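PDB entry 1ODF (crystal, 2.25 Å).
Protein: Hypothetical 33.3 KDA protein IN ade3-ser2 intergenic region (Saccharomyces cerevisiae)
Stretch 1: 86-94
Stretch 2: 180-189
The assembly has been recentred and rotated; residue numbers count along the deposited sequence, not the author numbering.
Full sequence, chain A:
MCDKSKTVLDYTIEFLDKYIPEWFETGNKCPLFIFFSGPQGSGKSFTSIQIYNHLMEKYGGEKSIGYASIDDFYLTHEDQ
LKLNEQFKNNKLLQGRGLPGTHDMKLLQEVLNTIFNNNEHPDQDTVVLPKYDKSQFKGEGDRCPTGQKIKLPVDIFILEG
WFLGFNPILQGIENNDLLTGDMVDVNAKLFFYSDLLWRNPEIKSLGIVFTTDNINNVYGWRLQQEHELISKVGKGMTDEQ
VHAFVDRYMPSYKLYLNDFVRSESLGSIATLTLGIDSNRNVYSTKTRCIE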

# COMPACT_ATOMS: atom_id res chain seq x y z
N GLN A 86 3.29 3.70 -24.28
CA GLN A 86 2.49 2.49 -24.46
C GLN A 86 1.01 2.81 -24.24
O GLN A 86 0.15 2.34 -24.97
CB GLN A 86 2.93 1.42 -23.48
CG GLN A 86 2.48 0.02 -23.84
CD GLN A 86 2.78 -0.98 -22.74
OE1 GLN A 86 3.88 -1.00 -22.18
NE2 GLN A 86 1.80 -1.82 -22.42
N PHE A 87 0.73 3.63 -23.23
CA PHE A 87 -0.64 4.04 -22.92
C PHE A 87 -0.73 5.55 -23.08
O PHE A 87 -1.26 6.25 -22.21
CB PHE A 87 -1.03 3.62 -21.50
CG PHE A 87 -1.11 2.13 -21.31
CD1 PHE A 87 0.04 1.35 -21.24
CD2 PHE A 87 -2.35 1.49 -21.22
CE1 PHE A 87 -0.03 -0.03 -21.08
CE2 PHE A 87 -2.43 0.11 -21.06
CZ PHE A 87 -1.27 -0.66 -20.99
N LYS A 88 -0.22 6.04 -24.20
CA LYS A 88 -0.19 7.46 -24.52
C LYS A 88 -1.50 8.23 -24.30
O LYS A 88 -1.47 9.42 -23.98
CB LYS A 88 0.29 7.64 -25.96
CG LYS A 88 -0.59 6.95 -27.01
CD LYS A 88 0.12 6.79 -28.35
CE LYS A 88 0.53 8.13 -28.95
NZ LYS A 88 1.22 7.98 -30.27
N ASN A 89 -2.63 7.56 -24.46
CA ASN A 89 -3.91 8.23 -24.31
C ASN A 89 -4.58 8.06 -22.95
O ASN A 89 -5.67 8.59 -22.72
CB ASN A 89 -4.85 7.79 -25.42
CG ASN A 89 -4.29 8.08 -26.80
OD1 ASN A 89 -4.00 9.24 -27.13
ND2 ASN A 89 -4.10 7.04 -27.60
N ASN A 90 -3.93 7.33 -22.06
CA ASN A 90 -4.47 7.12 -20.72
C ASN A 90 -3.77 8.12 -19.80
O ASN A 90 -2.60 7.95 -19.46
CB ASN A 90 -4.20 5.68 -20.27
CG ASN A 90 -4.95 5.32 -19.01
OD1 ASN A 90 -4.83 6.00 -17.99
ND2 ASN A 90 -5.74 4.25 -19.07
N LYS A 91 -4.49 9.16 -19.40
CA LYS A 91 -3.90 10.18 -18.54
C LYS A 91 -3.56 9.68 -17.13
O LYS A 91 -2.67 10.22 -16.48
CB LYS A 91 -4.81 11.41 -18.47
CG LYS A 91 -4.81 12.24 -19.75
CD LYS A 91 -5.44 13.63 -19.56
CE LYS A 91 -6.96 13.62 -19.65
NZ LYS A 91 -7.60 12.85 -18.55
N LEU A 92 -4.27 8.66 -16.67
CA LEU A 92 -4.02 8.11 -15.34
C LEU A 92 -2.71 7.32 -15.25
O LEU A 92 -2.16 7.13 -14.16
CB LEU A 92 -5.19 7.22 -14.92
CG LEU A 92 -6.55 7.92 -14.82
CD1 LEU A 92 -7.60 6.91 -14.41
CD2 LEU A 92 -6.48 9.04 -13.80
N LEU A 93 -2.20 6.88 -16.40
CA LEU A 93 -0.97 6.10 -16.41
C LEU A 93 0.27 6.91 -16.75
O LEU A 93 1.39 6.37 -16.77
CB LEU A 93 -1.11 4.91 -17.36
CG LEU A 93 -2.05 3.82 -16.85
CD1 LEU A 93 -2.14 2.70 -17.87
CD2 LEU A 93 -1.53 3.28 -15.50
N GLN A 94 0.08 8.19 -17.04
CA GLN A 94 1.20 9.06 -17.37
C GLN A 94 1.88 9.40 -16.05
O GLN A 94 1.28 10.03 -15.17
CB GLN A 94 0.70 10.34 -18.05
CG GLN A 94 -0.01 10.12 -19.38
CD GLN A 94 0.81 9.29 -20.36
OE1 GLN A 94 2.01 9.51 -20.52
NE2 GLN A 94 0.16 8.33 -21.02
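Stretch 2 (180-189) GDMVDVNAKL

Asn90 is the polar centre of the contact. Its ND2 donates to the backbone O of Asp181 at 2.8 Å, with a nearly straight N-H...O angle of 165°. The same ND2 gives a longer hydrogen bond to Asp184 OD2, at 3.2 Å. The Asn90 amide thus ties together two residues in the first half of stretch 2. Asn90 OD1 accepts weak hydrogen bonds within its own stretch, from Leu92 N (3.0 Å) and Leu93 N (3.2 Å), and also lies 3.0 Å from Asp181 CB. A weak hydrogen bond runs from Lys91 N to Asp181 OD2, 3.2 Å. Lys91 NZ lies 4.0 Å from Asp181 OD2, too far for a salt bridge.

Stretch 1 has no regular helix or strand; a type I turn spans Phe87 to Asn90. Stretch 2 begins as a loop or turn and then runs as a helix that continues beyond the stretch. The closest CA atoms are those of Asn90 and Asp181, 5.0 Å apart. Leu93 lies nearest Val185, so from this point both chains advance in the same sense.

Packing flanks the polar centre. Leu92 CD1 meets Asp181 CB at 3.5 Å, Met182 SD at 3.6 Å and Val185 CG2 at 4.3 Å. Leu93 CD1 approaches Asp184 CB at 4.2 Å. Phe87 presents its ring edge to Asp184, CE2 to CG 3.5 Å, while its CZ lies 4.0 Å from Lys188 CE.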

# COMPACT_ATOMS: atom_id res chain seq x y z
N GLY A 180 -13.19 4.69 -19.50
CA GLY A 180 -12.03 5.44 -19.92
C GLY A 180 -10.70 4.87 -19.45
O GLY A 180 -10.41 3.69 -19.62
N ASP A 181 -9.89 5.74 -18.86
CA ASP A 181 -8.57 5.35 -18.39
C ASP A 181 -8.58 4.30 -17.28
O ASP A 181 -7.57 3.62 -17.06
CB ASP A 181 -7.79 6.59 -17.93
CG ASP A 181 -7.62 7.63 -19.05
OD1 ASP A 181 -7.46 7.22 -20.22
OD2 ASP A 181 -7.61 8.84 -18.74
N MET A 182 -9.70 4.17 -16.58
CA MET A 182 -9.78 3.20 -15.49
C MET A 182 -9.82 1.76 -15.96
O MET A 182 -9.51 0.85 -15.20
CB MET A 182 -11.00 3.47 -14.61
CG MET A 182 -10.78 4.56 -13.57
SD MET A 182 -9.27 4.29 -12.60
CE MET A 182 -9.75 2.85 -11.57
N VAL A 183 -10.18 1.57 -17.22
CA VAL A 183 -10.26 0.23 -17.78
C VAL A 183 -8.91 -0.48 -17.69
O VAL A 183 -8.84 -1.63 -17.24
CB VAL A 183 -10.73 0.29 -19.25
CG1 VAL A 183 -10.55 -1.07 -19.93
CG2 VAL A 183 -12.20 0.71 -19.28
N ASP A 184 -7.85 0.20 -18.11
CA ASP A 184 -6.52 -0.39 -18.05
C ASP A 184 -6.03 -0.49 -16.60
O ASP A 184 -5.39 -1.47 -16.22
CB ASP A 184 -5.52 0.45 -18.86
CG ASP A 184 -5.85 0.48 -20.35
OD1 ASP A 184 -5.88 -0.59 -20.99
OD2 ASP A 184 -6.08 1.59 -20.87
N VAL A 185 -6.33 0.53 -15.80
CA VAL A 185 -5.90 0.52 -14.40
C VAL A 185 -6.44 -0.74 -13.73
O VAL A 185 -5.69 -1.47 -13.07
CB VAL A 185 -6.40 1.78 -13.65
CG1 VAL A 185 -5.97 1.72 -12.18
CG2 VAL A 185 -5.83 3.03 -14.31
N ASN A 186 -7.73 -0.99 -13.93
CA ASN A 186 -8.40 -2.16 -13.37
C ASN A 186 -7.69 -3.45 -13.80
O ASN A 186 -7.53 -4.37 -13.01
CB ASN A 186 -9.86 -2.20 -13.85
CG ASN A 186 -10.62 -3.39 -13.31
OD1 ASN A 186 -10.87 -3.50 -12.11
ND2 ASN A 186 -10.97 -4.31 -14.20
N ALA A 187 -7.26 -3.51 -15.06
CA ALA A 187 -6.56 -4.70 -15.56
C ALA A 187 -5.22 -4.83 -14.87
O ALA A 187 -4.79 -5.93 -14.51
CB ALA A 187 -6.35 -4.59 -17.06
N LYS A 188 -4.56 -3.69 -14.69
CA LYS A 188 -3.27 -3.63 -14.03
C LYS A 188 -3.36 -4.05 -12.56
O LYS A 188 -2.47 -4.71 -12.04
CB LYS A 188 -2.70 -2.21 -14.14
CG LYS A 188 -2.30 -1.81 -15.54
CD LYS A 188 -1.17 -2.71 -16.05
CE LYS A 188 -0.59 -2.22 -17.36
NZ LYS A 188 0.61 -3.01 -17.74
N LEU A 189 -4.44 -3.65 -11.89
CA LEU A 189 -4.62 -3.98 -10.48
C LEU A 189 -4.56 -5.50 -10.26
O LEU A 189 -4.15 -5.97 -9.19
CB LEU A 189 -5.97 -3.43 -9.98
CG LEU A 189 -6.34 -3.74 -8.51
CD1 LEU A 189 -5.27 -3.17 -7.59
CD2 LEU A 189 -7.71 -3.16 -8.17